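Local coordinates for putative Vgr protein (Escherichia coli, PDB 3WIT), which probably forms part of the trimeric, needle-like spike of the type VI secretion system, of which this C-terminal region is a triple-stranded beta-helix, at residues I56-K60 with D61-I65. Sequence-based numbering, arbitrary orientation.
Sequences IRLSK and DGITI
S59 OG accepts a hydrogen bond from D61 N at 3.0 Å and, more weakly, one from G62 N, so one hydroxyl holds the D61 amide and helps to hold that of G62 in the tight turn through K60 and D61. Its chi1 of 81° sets OG between the backbone N and the carbonyl carbon and turns it over the turn, a task suited to a short polar side chain. G62 follows with phi 162° and psi -156°, where a CB would be jammed against the carbonyl oxygen of D61; glycine fits here, and its own O receives S59 N at 2.9 Å, almost in line with the carbonyl. Farther along this antiparallel hairpin, R57 and T64 form a hydrogen-bonded pair, each N 2.9 Å from the other's O. Above that pair, R57 CB lies 3.6 Å from T64 OG1, while the guanidinium bends away on the exposed face, where a long charged chain and the hydroxyl of a beta-branched threonine both suit. The other face is aliphatic. I56 and I65 lie side by side, CG1 to CG1 at 4.1 Å, and L58 CG sits 4.2 Å from I63 CG1. These residues continue into the trimer: I56 and I65 pack on I63 of the third subunit, and L58 meets V50 of the second. Strand 45-50 hydrogen-bonds to the edge of 56-59 that faces away from 62-65, which join a parallel ladder with the second subunit. Beyond the turn, K60 NZ hydrogen-bonds to P43 O. Polar bonding by S59 thus helps fix the turn, while the buried aliphatic face meets both other subunits, consistent with an intertwined beta-helix held by a hydrophobic interior.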
ATOM      1  N   ILE A  56       1.315   2.998   7.140  1.00 35.14           N
ATOM      2  CA  ILE A  56       2.208   3.417   6.068  1.00 32.81           C
ATOM      3  C   ILE A  56       1.659   4.713   5.497  1.00 39.14           C
ATOM      4  O   ILE A  56       0.508   4.766   5.057  1.00 34.91           O
ATOM      5  CB  ILE A  56       2.301   2.372   4.963  1.00 31.13           C
ATOM      6  CG1 ILE A  56       2.902   1.089   5.531  1.00 32.52           C
ATOM      7  CG2 ILE A  56       3.143   2.904   3.779  1.00 35.60           C
ATOM      8  CD1 ILE A  56       2.889  -0.064   4.575  1.00 35.97           C
ATOM      9  N   ARG A  57       2.464   5.765   5.541  1.00 35.25           N
ATOM     10  CA  ARG A  57       2.065   7.038   4.973  1.00 34.11           C
ATOM     11  C   ARG A  57       3.009   7.435   3.837  1.00 38.68           C
ATOM     12  O   ARG A  57       4.237   7.381   3.978  1.00 35.34           O
ATOM     13  CB  ARG A  57       2.084   8.112   6.053  1.00 34.80           C
ATOM     14  CG  ARG A  57       1.996   9.489   5.456  1.00 54.15           C
ATOM     15  CD  ARG A  57       0.599  10.054   5.540  1.00 70.37           C
ATOM     16  NE  ARG A  57       0.609  11.277   6.340  1.00 81.77           N
ATOM     17  CZ  ARG A  57       0.876  11.314   7.644  1.00 88.39           C
ATOM     18  NH1 ARG A  57       1.153  10.189   8.306  1.00 86.20           N
ATOM     19  NH2 ARG A  57       0.870  12.481   8.291  1.00 90.01           N
ATOM     20  N   LEU A  58       2.431   7.840   2.718  1.00 35.40           N
ATOM     21  CA  LEU A  58       3.190   8.344   1.584  1.00 31.90           C
ATOM     22  C   LEU A  58       2.819   9.798   1.363  1.00 35.83           C
ATOM     23  O   LEU A  58       1.618  10.141   1.323  1.00 34.43           O
ATOM     24  CB  LEU A  58       2.815   7.539   0.330  1.00 30.38           C
ATOM     25  CG  LEU A  58       3.236   6.068   0.210  1.00 33.19           C
ATOM     26  CD1 LEU A  58       2.324   5.142   0.977  1.00 36.20           C
ATOM     27  CD2 LEU A  58       3.230   5.691  -1.280  1.00 37.07           C
ATOM     28  N   SER A  59       3.823  10.652   1.197  1.00 33.47           N
ATOM     29  CA  SER A  59       3.585  12.070   0.945  1.00 37.99           C
ATOM     30  C   SER A  59       4.532  12.460  -0.157  1.00 39.72           C
ATOM     31  O   SER A  59       5.351  11.648  -0.572  1.00 38.97           O
ATOM     32  CB  SER A  59       3.921  12.875   2.177  1.00 42.50           C
ATOM     33  OG  SER A  59       5.325  13.089   2.252  1.00 43.81           O
ATOM     34  N   LYS A  60       4.458  13.707  -0.601  1.00 39.55           N
ATOM     35  CA  LYS A  60       5.343  14.204  -1.656  1.00 40.93           C
ATOM     36  C   LYS A  60       6.818  14.067  -1.281  1.00 42.50           C
ATOM     37  O   LYS A  60       7.683  13.938  -2.151  1.00 46.39           O
ATOM     38  CB  LYS A  60       5.034  15.674  -1.954  1.00 53.42           C
ATOM     39  CG  LYS A  60       4.355  15.905  -3.301  1.00 73.65           C
ATOM     40  CD  LYS A  60       3.198  16.922  -3.216  1.00 80.80           C
ATOM     41  CE  LYS A  60       1.829  16.269  -3.501  1.00 79.89           C
ATOM     42  NZ  LYS A  60       0.753  16.707  -2.546  1.00 74.85           N
ATOM     43  N   ASP A  61       7.097  14.122   0.020  1.00 41.96           N
ATOM     44  CA  ASP A  61       8.463  14.179   0.522  1.00 45.17           C
ATOM     45  C   ASP A  61       9.034  12.827   0.973  1.00 37.00           C
ATOM     46  O   ASP A  61      10.248  12.699   1.193  1.00 43.72           O
ATOM     47  CB  ASP A  61       8.544  15.157   1.678  1.00 56.97           C
ATOM     48  CG  ASP A  61       8.203  16.574   1.262  1.00 69.19           C
ATOM     49  OD1 ASP A  61       8.592  16.989   0.141  1.00 70.44           O
ATOM     50  OD2 ASP A  61       7.541  17.269   2.058  1.00 75.19           O
ATOM     51  N   GLY A  62       8.198  11.827   1.115  1.00 38.12           N
ATOM     52  CA  GLY A  62       8.735  10.520   1.477  1.00 35.06           C
ATOM     53  C   GLY A  62       7.718   9.562   2.033  1.00 35.47           C
ATOM     54  O   GLY A  62       6.524   9.672   1.766  1.00 34.33           O
ATOM     55  N   ILE A  63       8.194   8.592   2.802  1.00 32.83           N
ATOM     56  CA  ILE A  63       7.348   7.488   3.221  1.00 29.32           C
ATOM     57  C   ILE A  63       7.688   7.213   4.668  1.00 37.72           C
ATOM     58  O   ILE A  63       8.877   7.209   5.045  1.00 36.39           O
ATOM     59  CB  ILE A  63       7.663   6.204   2.386  1.00 32.63           C
ATOM     60  CG1 ILE A  63       7.335   6.426   0.916  1.00 36.89           C
ATOM     61  CG2 ILE A  63       6.895   4.993   2.903  1.00 33.03           C
ATOM     62  CD1 ILE A  63       7.690   5.248  -0.006  1.00 39.33           C
ATOM     63  N   THR A  64       6.665   6.996   5.490  1.00 35.77           N
ATOM     64  CA  THR A  64       6.907   6.499   6.846  1.00 36.85           C
ATOM     65  C   THR A  64       6.180   5.174   6.981  1.00 34.97           C
ATOM     66  O   THR A  64       5.064   5.008   6.471  1.00 37.25           O
ATOM     67  CB  THR A  64       6.524   7.532   7.983  1.00 37.96           C
ATOM     68  OG1 THR A  64       5.119   7.766   7.980  1.00 48.47           O
ATOM     69  CG2 THR A  64       7.229   8.862   7.804  1.00 45.94           C
ATOM     70  N   ILE A  65       6.857   4.197   7.577  1.00 32.65           N
ATOM     71  CA  ILE A  65       6.294   2.861   7.804  1.00 35.16           C
ATOM     72  C   ILE A  65       6.503   2.610   9.291  1.00 38.15           C
ATOM     73  O   ILE A  65       7.626   2.741   9.756  1.00 37.48           O
ATOM     74  CB  ILE A  65       7.068   1.785   7.009  1.00 31.69           C
ATOM     75  CG1 ILE A  65       6.935   2.045   5.510  1.00 33.71           C
ATOM     76  CG2 ILE A  65       6.576   0.354   7.361  1.00 32.17           C
ATOM     77  CD1 ILE A  65       7.811   1.187   4.637  1.00 36.04           C
TER